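Aminoglycoside 6-adenylyltransferase (Bacillus subtilis, PDB 2PBE) confers streptomycin resistance by adenylylating the 6-hydroxyl of streptomycin or streptidine with ATP, and can also use GTP on streptomycin. Local coordinates at residues 45-51 against 101-107; 153-158 against 194-198; 164-168 against 183-188; 224-229 against 251-255. All coordinates share one frame; numbering follows the deposited sequence.

Interaction 1. Residues 45-51 against 101-107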
# COMPACT_ATOMS: atom_id res chain seq x y z
N TYR A 45 7.96 -17.66 -1.35
CA TYR A 45 8.07 -16.23 -1.57
C TYR A 45 9.25 -15.84 -2.44
O TYR A 45 10.39 -16.26 -2.21
CB TYR A 45 8.13 -15.51 -0.24
CG TYR A 45 6.89 -15.77 0.58
CD1 TYR A 45 5.69 -15.06 0.31
CD2 TYR A 45 6.87 -16.77 1.59
CE1 TYR A 45 4.49 -15.33 1.05
CE2 TYR A 45 5.68 -17.06 2.33
CZ TYR A 45 4.49 -16.33 2.05
OH TYR A 45 3.32 -16.60 2.73
N ASP A 46 8.95 -15.06 -3.46
CA ASP A 46 9.95 -14.57 -4.40
C ASP A 46 10.08 -13.07 -4.29
O ASP A 46 9.27 -12.34 -4.82
CB ASP A 46 9.56 -14.91 -5.83
CG ASP A 46 10.34 -16.09 -6.38
OD1 ASP A 46 11.50 -15.88 -6.79
OD2 ASP A 46 9.79 -17.23 -6.39
N ILE A 47 11.09 -12.64 -3.56
CA ILE A 47 11.31 -11.23 -3.32
C ILE A 47 12.63 -10.74 -3.89
O ILE A 47 13.60 -11.48 -3.94
CB ILE A 47 11.33 -10.97 -1.81
CG1 ILE A 47 10.11 -11.63 -1.16
CG2 ILE A 47 11.35 -9.47 -1.53
CD1 ILE A 47 8.75 -11.11 -1.63
N SER A 48 12.65 -9.49 -4.33
CA SER A 48 13.86 -8.88 -4.87
C SER A 48 14.00 -7.48 -4.28
O SER A 48 13.08 -6.66 -4.38
CB SER A 48 13.78 -8.74 -6.40
OG SER A 48 13.80 -9.99 -7.05
N TYR A 49 15.15 -7.21 -3.68
CA TYR A 49 15.45 -5.90 -3.11
C TYR A 49 16.51 -5.23 -3.97
O TYR A 49 17.61 -5.76 -4.13
CB TYR A 49 16.02 -6.01 -1.69
CG TYR A 49 15.11 -6.52 -0.60
CD1 TYR A 49 13.73 -6.19 -0.57
CD2 TYR A 49 15.65 -7.25 0.50
CE1 TYR A 49 12.91 -6.56 0.54
CE2 TYR A 49 14.85 -7.62 1.60
CZ TYR A 49 13.48 -7.27 1.62
OH TYR A 49 12.70 -7.61 2.72
N PHE A 50 16.19 -4.06 -4.52
CA PHE A 50 17.17 -3.34 -5.33
C PHE A 50 17.84 -2.45 -4.31
O PHE A 50 17.18 -1.60 -3.70
CB PHE A 50 16.48 -2.53 -6.42
CG PHE A 50 15.96 -3.37 -7.53
CD1 PHE A 50 16.68 -3.50 -8.72
CD2 PHE A 50 14.79 -4.12 -7.36
CE1 PHE A 50 16.24 -4.37 -9.75
CE2 PHE A 50 14.33 -5.00 -8.38
CZ PHE A 50 15.06 -5.13 -9.58
N VAL A 51 19.14 -2.64 -4.14
CA VAL A 51 19.88 -1.91 -3.14
C VAL A 51 21.01 -1.03 -3.66
O VAL A 51 21.41 -1.12 -4.81
CB VAL A 51 20.45 -2.90 -2.10
CG1 VAL A 51 19.36 -3.84 -1.64
CG2 VAL A 51 21.60 -3.71 -2.71
N LYS A 101 9.09 -20.85 2.71
CA LYS A 101 10.28 -20.84 1.89
C LYS A 101 10.38 -19.49 1.21
O LYS A 101 9.40 -18.99 0.66
CB LYS A 101 10.22 -21.94 0.84
CG LYS A 101 11.58 -22.61 0.60
CD LYS A 101 12.45 -21.86 -0.38
CE LYS A 101 12.01 -22.13 -1.82
NZ LYS A 101 13.00 -21.62 -2.81
N LEU A 102 11.56 -18.89 1.26
CA LEU A 102 11.76 -17.61 0.64
C LEU A 102 12.91 -17.70 -0.34
O LEU A 102 13.83 -18.50 -0.16
CB LEU A 102 12.06 -16.53 1.70
CG LEU A 102 12.57 -15.19 1.17
CD1 LEU A 102 11.47 -14.46 0.41
CD2 LEU A 102 13.07 -14.36 2.30
N ASP A 103 12.84 -16.87 -1.37
CA ASP A 103 13.87 -16.76 -2.38
C ASP A 103 14.08 -15.25 -2.51
O ASP A 103 13.26 -14.55 -3.09
CB ASP A 103 13.37 -17.34 -3.70
CG ASP A 103 14.31 -18.39 -4.25
OD1 ASP A 103 15.48 -18.05 -4.52
OD2 ASP A 103 13.87 -19.56 -4.40
N LEU A 104 15.15 -14.75 -1.92
CA LEU A 104 15.45 -13.32 -1.92
C LEU A 104 16.65 -12.97 -2.79
O LEU A 104 17.72 -13.51 -2.60
CB LEU A 104 15.72 -12.85 -0.49
CG LEU A 104 15.99 -11.37 -0.23
CD1 LEU A 104 14.69 -10.59 -0.36
CD2 LEU A 104 16.53 -11.22 1.18
N THR A 105 16.46 -12.04 -3.72
CA THR A 105 17.57 -11.64 -4.58
C THR A 105 17.93 -10.20 -4.29
O THR A 105 17.04 -9.37 -4.09
CB THR A 105 17.22 -11.77 -6.07
OG1 THR A 105 16.79 -13.11 -6.34
CG2 THR A 105 18.41 -11.44 -6.94
N LEU A 106 19.22 -9.90 -4.27
CA LEU A 106 19.71 -8.54 -4.04
C LEU A 106 20.32 -8.04 -5.34
O LEU A 106 21.43 -8.41 -5.73
CB LEU A 106 20.77 -8.51 -2.92
CG LEU A 106 20.37 -8.98 -1.51
CD1 LEU A 106 21.55 -8.81 -0.56
CD2 LEU A 106 19.17 -8.21 -1.00
N ILE A 107 19.56 -7.21 -6.04
CA ILE A 107 19.99 -6.65 -7.31
C ILE A 107 20.50 -5.22 -7.13
O ILE A 107 19.92 -4.45 -6.38
CB ILE A 107 18.79 -6.62 -8.28
CG1 ILE A 107 18.16 -8.01 -8.35
CG2 ILE A 107 19.24 -6.12 -9.65
CD1 ILE A 107 16.86 -8.05 -9.13
O HOH W 1 14.26 -13.55 -5.69
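L104 points CG away from its backbone N (chi1 -177°), a setting that carries CD1 across to the neighbouring strand and over one face of the Y49 ring. The evidence for a CH-pi contact is a CD1-to-ring-centroid distance of 3.8 Å, with the methyl 24° off the ring normal. The same methyl lies against CB and CG2 of I47, while L102 CD1 reaches I47 CG1 at 3.5 Å. At the edge of the Y49 ring, near its plane, stands L106 CD2.

The backbones explain this regular pairing. Residues 45-51 and 101-107 are parallel neighbours inclined by 18°, joined by seven N-H...O=C bonds from Y45 N to K101 O (2.8 Å) through V51 N to I107 O (3.0 Å). They are inner strands of the mixed sheet in the nucleotidyltransferase domain. Y45, I47, Y49, L102, L104 and L106 share the face covered by helix 6-19, where F13 touches I47 and L102 and its carbonyl oxygen is hydrogen-bonded to Y49 OH.

The other face bears D46, S48, F50, D103, T105 and I107. D46 and D103 extend side by side with their carboxylate planes nearly parallel but offset, consistent with the acidic metal-binding face of this enzyme clan. K101 NZ bonds D103 OD2 at 2.7 Å, approaching from above the carboxylate plane. Further along, I107 CB lies over the F50 ring, 4.1 Å from its centroid, and I107 CD1 touches F50 CZ at 3.5 Å; Y115 meets the F50 ring edge-to-face.

Interaction 2. Residues 153-158 against 194-198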
# COMPACT_ATOMS: atom_id res chain seq x y z
N GLU A 153 -5.53 13.48 -11.24
CA GLU A 153 -5.77 12.27 -10.49
C GLU A 153 -6.37 12.65 -9.16
O GLU A 153 -7.27 11.98 -8.65
CB GLU A 153 -4.47 11.50 -10.29
CG GLU A 153 -4.00 10.76 -11.52
CD GLU A 153 -2.61 10.21 -11.38
OE1 GLU A 153 -2.25 9.30 -12.16
OE2 GLU A 153 -1.86 10.68 -10.51
N PHE A 154 -5.86 13.74 -8.59
CA PHE A 154 -6.34 14.21 -7.30
C PHE A 154 -7.84 14.50 -7.39
O PHE A 154 -8.64 13.99 -6.60
CB PHE A 154 -5.59 15.48 -6.89
CG PHE A 154 -6.16 16.15 -5.68
CD1 PHE A 154 -5.96 15.60 -4.40
CD2 PHE A 154 -6.96 17.31 -5.80
CE1 PHE A 154 -6.55 16.20 -3.24
CE2 PHE A 154 -7.55 17.91 -4.66
CZ PHE A 154 -7.34 17.35 -3.38
N ASP A 155 -8.20 15.33 -8.36
CA ASP A 155 -9.58 15.70 -8.58
C ASP A 155 -10.43 14.45 -8.81
O ASP A 155 -11.55 14.36 -8.33
CB ASP A 155 -9.67 16.64 -9.78
CG ASP A 155 -11.08 17.09 -10.03
OD1 ASP A 155 -11.84 16.34 -10.69
OD2 ASP A 155 -11.43 18.19 -9.55
N ASP A 156 -9.88 13.47 -9.53
CA ASP A 156 -10.62 12.25 -9.77
C ASP A 156 -10.97 11.53 -8.45
O ASP A 156 -12.11 11.13 -8.26
CB ASP A 156 -9.84 11.30 -10.67
CG ASP A 156 -9.73 11.80 -12.10
OD1 ASP A 156 -10.57 12.60 -12.54
OD2 ASP A 156 -8.79 11.35 -12.79
N CYS A 157 -10.01 11.39 -7.56
CA CYS A 157 -10.29 10.71 -6.29
C CYS A 157 -11.40 11.39 -5.51
O CYS A 157 -12.22 10.72 -4.89
CB CYS A 157 -9.04 10.63 -5.42
SG CYS A 157 -9.28 9.60 -3.95
N CYS A 158 -11.43 12.72 -5.54
CA CYS A 158 -12.45 13.46 -4.82
C CYS A 158 -13.79 13.31 -5.53
O CYS A 158 -14.84 13.17 -4.89
CB CYS A 158 -12.08 14.93 -4.72
SG CYS A 158 -10.59 15.24 -3.75
N ARG A 194 -6.93 5.82 -0.37
CA ARG A 194 -6.02 6.28 -1.41
C ARG A 194 -5.58 7.68 -1.04
O ARG A 194 -4.41 8.01 -1.15
CB ARG A 194 -6.71 6.34 -2.77
CG ARG A 194 -5.81 6.77 -3.91
CD ARG A 194 -6.56 6.77 -5.22
NE ARG A 194 -7.17 5.47 -5.53
CZ ARG A 194 -6.51 4.47 -6.08
NH1 ARG A 194 -5.21 4.59 -6.41
NH2 ARG A 194 -7.15 3.33 -6.30
N MSE A 195 -6.54 8.49 -0.61
CA MSE A 195 -6.27 9.86 -0.21
C MSE A 195 -5.26 9.87 0.94
O MSE A 195 -4.35 10.71 0.99
CB MSE A 195 -7.57 10.56 0.24
CG MSE A 195 -7.43 12.07 0.42
SE MSE A 195 -6.61 12.97 -1.12
CE MSE A 195 -8.13 12.98 -2.37
N MSE A 196 -5.43 8.94 1.88
CA MSE A 196 -4.53 8.85 3.01
C MSE A 196 -3.16 8.36 2.54
O MSE A 196 -2.12 8.81 3.03
CB MSE A 196 -5.11 7.91 4.06
CG MSE A 196 -6.36 8.47 4.72
SE MSE A 196 -7.28 7.27 5.97
CE MSE A 196 -6.36 7.66 7.63
N ALA A 197 -3.16 7.44 1.59
CA ALA A 197 -1.91 6.90 1.06
C ALA A 197 -1.16 8.01 0.33
O ALA A 197 0.07 8.11 0.46
CB ALA A 197 -2.18 5.74 0.13
N TRP A 198 -1.89 8.83 -0.41
CA TRP A 198 -1.27 9.93 -1.15
C TRP A 198 -0.65 10.92 -0.18
O TRP A 198 0.35 11.59 -0.49
CB TRP A 198 -2.30 10.66 -2.02
CG TRP A 198 -2.67 9.97 -3.34
CD1 TRP A 198 -1.98 8.96 -3.96
CD2 TRP A 198 -3.74 10.32 -4.22
NE1 TRP A 198 -2.55 8.67 -5.17
CE2 TRP A 198 -3.63 9.48 -5.37
CE3 TRP A 198 -4.79 11.27 -4.17
CZ2 TRP A 198 -4.53 9.55 -6.47
CZ3 TRP A 198 -5.70 11.36 -5.27
CH2 TRP A 198 -5.55 10.49 -6.41
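The helical turns bearing E153-C158 and R194-W198 run at 148° to each other, and their nearest CA atoms, those of C157 and M195, are 7.3 Å apart. With axes 11.1 Å apart the contact is made by side chains, chiefly the long ones of W198 and M195. W198 reaches across with the rim of its six-membered ring. Its CZ3 meets C157 CB at 3.4 Å and also approaches F154 CA, while CH2 points at E153 O, which lies near the ring plane and is already the acceptor for C157 N.

These turns belong to helices 151-173 and 177-204, consecutive antiparallel members of the helical domain. Beside the indole, M195, a selenomethionine, bends at chi2 (51°) and chi3 to bring its end back toward the partner helix. CE settles among three groups: C158 SG at 3.6 Å, F154 CE1 at 3.7 Å and C157 SG. The selenium itself forms an oblique Met-aromatic contact, 5.1 Å from the F154 ring centroid. C157 SG approaches the W198 six-membered ring, also obliquely, and touches the aliphatic CD of R194, whose guanidinium NH2 is bonded to Q143 O. From helix 238-263, F252 packs on both C158 and M195.

Interaction 3. Residues 164-168 against 183-188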
# COMPACT_ATOMS: atom_id res chain seq x y z
N VAL A 164 -19.94 8.62 -5.47
CA VAL A 164 -20.41 7.33 -5.04
C VAL A 164 -20.98 7.46 -3.64
O VAL A 164 -21.84 6.68 -3.20
CB VAL A 164 -19.27 6.32 -5.06
CG1 VAL A 164 -19.73 4.99 -4.50
CG2 VAL A 164 -18.78 6.15 -6.50
N SER A 165 -20.49 8.47 -2.94
CA SER A 165 -20.94 8.73 -1.59
C SER A 165 -22.45 8.98 -1.54
O SER A 165 -23.13 8.59 -0.58
CB SER A 165 -20.20 9.94 -1.03
OG SER A 165 -20.54 10.14 0.31
N THR A 166 -22.99 9.62 -2.58
CA THR A 166 -24.43 9.90 -2.64
C THR A 166 -25.25 8.63 -2.80
O THR A 166 -26.44 8.60 -2.49
CB THR A 166 -24.81 10.82 -3.81
OG1 THR A 166 -24.58 10.14 -5.04
CG2 THR A 166 -24.03 12.11 -3.76
N TYR A 167 -24.61 7.59 -3.33
CA TYR A 167 -25.29 6.32 -3.51
C TYR A 167 -25.54 5.74 -2.13
O TYR A 167 -26.57 5.13 -1.89
CB TYR A 167 -24.43 5.37 -4.35
CG TYR A 167 -24.21 5.77 -5.81
CD1 TYR A 167 -24.46 7.09 -6.29
CD2 TYR A 167 -23.71 4.81 -6.73
CE1 TYR A 167 -24.20 7.45 -7.65
CE2 TYR A 167 -23.45 5.16 -8.10
CZ TYR A 167 -23.70 6.48 -8.54
OH TYR A 167 -23.44 6.81 -9.85
N VAL A 168 -24.61 5.97 -1.21
CA VAL A 168 -24.73 5.48 0.16
C VAL A 168 -25.84 6.24 0.89
O VAL A 168 -26.58 5.69 1.72
CB VAL A 168 -23.38 5.65 0.93
CG1 VAL A 168 -23.47 5.06 2.34
CG2 VAL A 168 -22.25 4.98 0.14
N HIS A 183 -21.42 -0.04 -1.38
CA HIS A 183 -20.75 1.11 -1.95
C HIS A 183 -19.77 1.72 -0.95
O HIS A 183 -18.71 2.24 -1.32
CB HIS A 183 -21.77 2.16 -2.40
CG HIS A 183 -22.57 1.74 -3.59
ND1 HIS A 183 -21.99 1.23 -4.74
CD2 HIS A 183 -23.90 1.81 -3.85
CE1 HIS A 183 -22.92 1.00 -5.64
NE2 HIS A 183 -24.08 1.35 -5.13
N LEU A 184 -20.13 1.67 0.32
CA LEU A 184 -19.26 2.20 1.35
C LEU A 184 -17.99 1.35 1.39
O LEU A 184 -16.86 1.86 1.30
CB LEU A 184 -19.94 2.15 2.71
CG LEU A 184 -19.06 2.60 3.88
CD1 LEU A 184 -18.77 4.09 3.76
CD2 LEU A 184 -19.72 2.27 5.20
N ASN A 185 -18.17 0.05 1.53
CA ASN A 185 -17.06 -0.86 1.62
C ASN A 185 -16.24 -0.94 0.35
O ASN A 185 -15.01 -1.01 0.40
CB ASN A 185 -17.55 -2.26 1.97
CG ASN A 185 -18.15 -2.34 3.35
OD1 ASN A 185 -18.98 -3.20 3.63
ND2 ASN A 185 -17.74 -1.43 4.23
N GLU A 186 -16.91 -0.91 -0.80
CA GLU A 186 -16.18 -1.07 -2.04
C GLU A 186 -15.66 0.15 -2.75
O GLU A 186 -14.77 0.03 -3.57
CB GLU A 186 -17.02 -1.90 -3.02
CG GLU A 186 -17.43 -3.26 -2.47
CD GLU A 186 -18.11 -4.12 -3.52
OE1 GLU A 186 -19.06 -3.62 -4.16
OE2 GLU A 186 -17.69 -5.29 -3.69
N ILE A 187 -16.19 1.33 -2.45
CA ILE A 187 -15.73 2.51 -3.15
C ILE A 187 -15.37 3.71 -2.29
O ILE A 187 -14.27 4.25 -2.38
CB ILE A 187 -16.77 2.93 -4.22
CG1 ILE A 187 -16.95 1.77 -5.21
CG2 ILE A 187 -16.32 4.19 -4.96
CD1 ILE A 187 -18.23 1.85 -6.04
N VAL A 188 -16.31 4.13 -1.45
CA VAL A 188 -16.09 5.29 -0.60
C VAL A 188 -14.87 5.16 0.29
O VAL A 188 -13.94 5.94 0.14
CB VAL A 188 -17.34 5.57 0.22
CG1 VAL A 188 -17.09 6.72 1.18
CG2 VAL A 188 -18.48 5.90 -0.73
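Aliphatic contacts form the centre of this antiparallel pairing (174°), in which V164 and I187 cross at about a right angle. I187 CG2 sits close to both valine methyls, 3.5 Å from V164 CG2. One turn on, V168 CG2 touches H183 CB (3.8 Å) and, in a direction nearly perpendicular to that, V188 CG2 (4.0 Å); V188 CG2 in turn rests on S165 CA.

The aromatic contact lies on the Y167 side. The tyrosine ring turns an edge to the face of H183 in a T-shaped pair, with centroids 5.4 Å apart and planes at 75°. Its CD2 lies over the rim of the imidazole, nearest NE2 at 3.8 Å. F179 makes a second edge-to-face contact with the same histidine.

The backbone contributes a wider pi-type turn at 184-188, where H183 O accepts from both I187 N and V188 N. S165 OG is hydrogen-bonded to Y249 OH of helix 238-263.

Helices 151-173 and 177-204, joined by a short link, form a helical hairpin. Across these segments its cohesion comes from methyl packing and one ring pair rather than polar bonds, so here the fit probably depends on the shapes of the side chains.

Interaction 4. Residues 224-229 against 251-255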
# COMPACT_ATOMS: atom_id res chain seq x y z
N LYS A 224 -2.38 6.27 14.98
CA LYS A 224 -3.46 7.23 15.03
C LYS A 224 -4.29 7.10 13.76
O LYS A 224 -5.53 7.03 13.82
CB LYS A 224 -2.89 8.64 15.13
CG LYS A 224 -3.95 9.71 15.34
CD LYS A 224 -3.40 11.08 15.02
CE LYS A 224 -4.45 12.16 15.20
NZ LYS A 224 -3.94 13.48 14.77
N GLU A 225 -3.62 7.04 12.62
CA GLU A 225 -4.27 6.94 11.32
C GLU A 225 -5.03 5.64 11.17
O GLU A 225 -6.04 5.59 10.47
CB GLU A 225 -3.24 7.09 10.20
CG GLU A 225 -2.39 8.37 10.35
CD GLU A 225 -1.24 8.45 9.35
OE1 GLU A 225 -0.49 7.46 9.19
OE2 GLU A 225 -1.07 9.53 8.74
N TRP A 226 -4.55 4.57 11.81
CA TRP A 226 -5.25 3.30 11.70
C TRP A 226 -6.48 3.31 12.59
O TRP A 226 -7.47 2.64 12.32
CB TRP A 226 -4.36 2.13 12.12
CG TRP A 226 -4.83 0.82 11.52
CD1 TRP A 226 -4.90 0.50 10.18
CD2 TRP A 226 -5.26 -0.34 12.23
NE1 TRP A 226 -5.33 -0.80 10.01
CE2 TRP A 226 -5.56 -1.35 11.25
CE3 TRP A 226 -5.41 -0.65 13.60
CZ2 TRP A 226 -6.01 -2.65 11.59
CZ3 TRP A 226 -5.86 -1.97 13.96
CH2 TRP A 226 -6.15 -2.94 12.94
N GLU A 227 -6.40 4.05 13.68
CA GLU A 227 -7.53 4.14 14.57
C GLU A 227 -8.62 4.96 13.89
O GLU A 227 -9.81 4.68 14.06
CB GLU A 227 -7.13 4.80 15.89
CG GLU A 227 -6.51 3.82 16.87
CD GLU A 227 -6.29 4.43 18.23
OE1 GLU A 227 -7.01 5.39 18.57
OE2 GLU A 227 -5.39 3.93 18.95
N GLU A 228 -8.22 5.98 13.13
CA GLU A 228 -9.18 6.81 12.43
C GLU A 228 -9.87 5.96 11.38
O GLU A 228 -11.08 6.03 11.20
CB GLU A 228 -8.50 8.00 11.74
CG GLU A 228 -7.75 8.92 12.65
CD GLU A 228 -7.00 9.99 11.88
OE1 GLU A 228 -6.46 9.65 10.79
OE2 GLU A 228 -6.93 11.16 12.35
N LEU A 229 -9.09 5.15 10.67
CA LEU A 229 -9.66 4.31 9.65
C LEU A 229 -10.54 3.27 10.32
O LEU A 229 -11.61 2.94 9.81
CB LEU A 229 -8.57 3.62 8.84
CG LEU A 229 -9.16 2.70 7.77
CD1 LEU A 229 -9.93 3.50 6.70
CD2 LEU A 229 -8.03 1.93 7.14
N LEU A 251 -12.88 12.49 7.64
CA LEU A 251 -11.52 12.10 7.31
C LEU A 251 -11.10 12.45 5.90
O LEU A 251 -9.93 12.74 5.66
CB LEU A 251 -11.33 10.62 7.56
CG LEU A 251 -11.24 10.27 9.05
CD1 LEU A 251 -11.27 8.78 9.25
CD2 LEU A 251 -9.96 10.87 9.64
N PHE A 252 -12.05 12.43 4.96
CA PHE A 252 -11.69 12.74 3.58
C PHE A 252 -11.37 14.21 3.42
O PHE A 252 -10.50 14.56 2.63
CB PHE A 252 -12.81 12.38 2.60
CG PHE A 252 -12.31 12.19 1.20
CD1 PHE A 252 -11.56 11.06 0.87
CD2 PHE A 252 -12.56 13.16 0.20
CE1 PHE A 252 -11.04 10.86 -0.45
CE2 PHE A 252 -12.05 12.99 -1.14
CZ PHE A 252 -11.29 11.83 -1.46
N ARG A 253 -12.08 15.05 4.15
CA ARG A 253 -11.84 16.49 4.08
C ARG A 253 -10.42 16.70 4.56
O ARG A 253 -9.60 17.31 3.88
CB ARG A 253 -12.81 17.27 4.98
CG ARG A 253 -14.25 17.23 4.52
CD ARG A 253 -15.22 17.86 5.53
NE ARG A 253 -16.60 17.65 5.12
CZ ARG A 253 -17.53 17.02 5.84
NH1 ARG A 253 -17.23 16.54 7.04
NH2 ARG A 253 -18.76 16.88 5.37
N LYS A 254 -10.16 16.16 5.74
CA LYS A 254 -8.87 16.27 6.38
C LYS A 254 -7.71 15.94 5.43
O LYS A 254 -6.85 16.79 5.17
CB LYS A 254 -8.83 15.34 7.60
CG LYS A 254 -7.55 15.46 8.42
CD LYS A 254 -7.65 14.74 9.76
CE LYS A 254 -6.30 14.79 10.46
NZ LYS A 254 -6.29 14.12 11.78
N TYR A 255 -7.70 14.73 4.87
CA TYR A 255 -6.61 14.34 3.99
C TYR A 255 -6.57 14.94 2.60
O TYR A 255 -5.47 15.13 2.05
CB TYR A 255 -6.54 12.81 3.95
CG TYR A 255 -6.15 12.32 5.32
CD1 TYR A 255 -4.85 12.59 5.85
CD2 TYR A 255 -7.09 11.70 6.18
CE1 TYR A 255 -4.51 12.29 7.20
CE2 TYR A 255 -6.77 11.39 7.55
CZ TYR A 255 -5.48 11.69 8.05
OH TYR A 255 -5.16 11.44 9.38
O HOH W 2 -1.79 12.02 10.02
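The carboxylate of E228 is gripped at both oxygens by residues of the facing helix. Y255 OH donates to OE1 at 2.6 Å, and K254 NZ forms a salt bridge with OE2 at 3.1 Å. This joins the short helix 223-230 to the long helix 238-263 within the helical domain, their local axes being 12.4 Å apart and inclined at 144°.

Each oxygen offers its syn lone pair, on the side of the other oxygen, so the two donors are received within the mouth of one carboxylate. Its plane stands 70° from that of the Y255 ring, while OE1 lies near the ring plane at the hydroxyl edge. The salt-bridged E228 and K254 both use extended chains: E228 runs straight beyond CG, and K254 is stretched to its amino group, crossing the glutamate at about a right angle. Two bonds from neighbouring residues should restrict rotation of the carboxylate, and the nearby ammonium probably favours its charged form. K224 NZ comes within 3.9 Å of K254 NZ, adding positive charge on the exposed side of the contact.

On its other flank Y255 receives a weak bond from a water that also donates to E225 OE2 at 2.9 Å; E225 OE1 is held by S222 N. The Y255 ring itself is buried and packs on M196 of helix 177-204. Beside the polar cluster, L251 supplies the apolar contact, with CD2 touching E228 CB and CD at 3.8 Å each and CD1 lying 3.4 Å from E228 O.

Interaction 1 comes first along the chain and belongs to the sheet-based nucleotidyltransferase domain; its centre is 31 to 38 Å from the others, across the chain's centre. Interactions 2 and 3 share helices 151-173 and 177-204, with centres 15 Å apart. Interaction 3 lies nearer the turn of that hairpin and falls, in sequence, between the two segments of interaction 2. Interaction 4 follows both and adds helices 223-230 and 238-263. It touches interaction 2 directly, M195 CE lying 3.5 Å from F252 CZ, whereas interaction 3 stays about 6 Å from it at the nearest atoms. Three contacts thus join one helix bundle, well away from interaction 1, although W198 of interaction 2 touches edge strand 145-146.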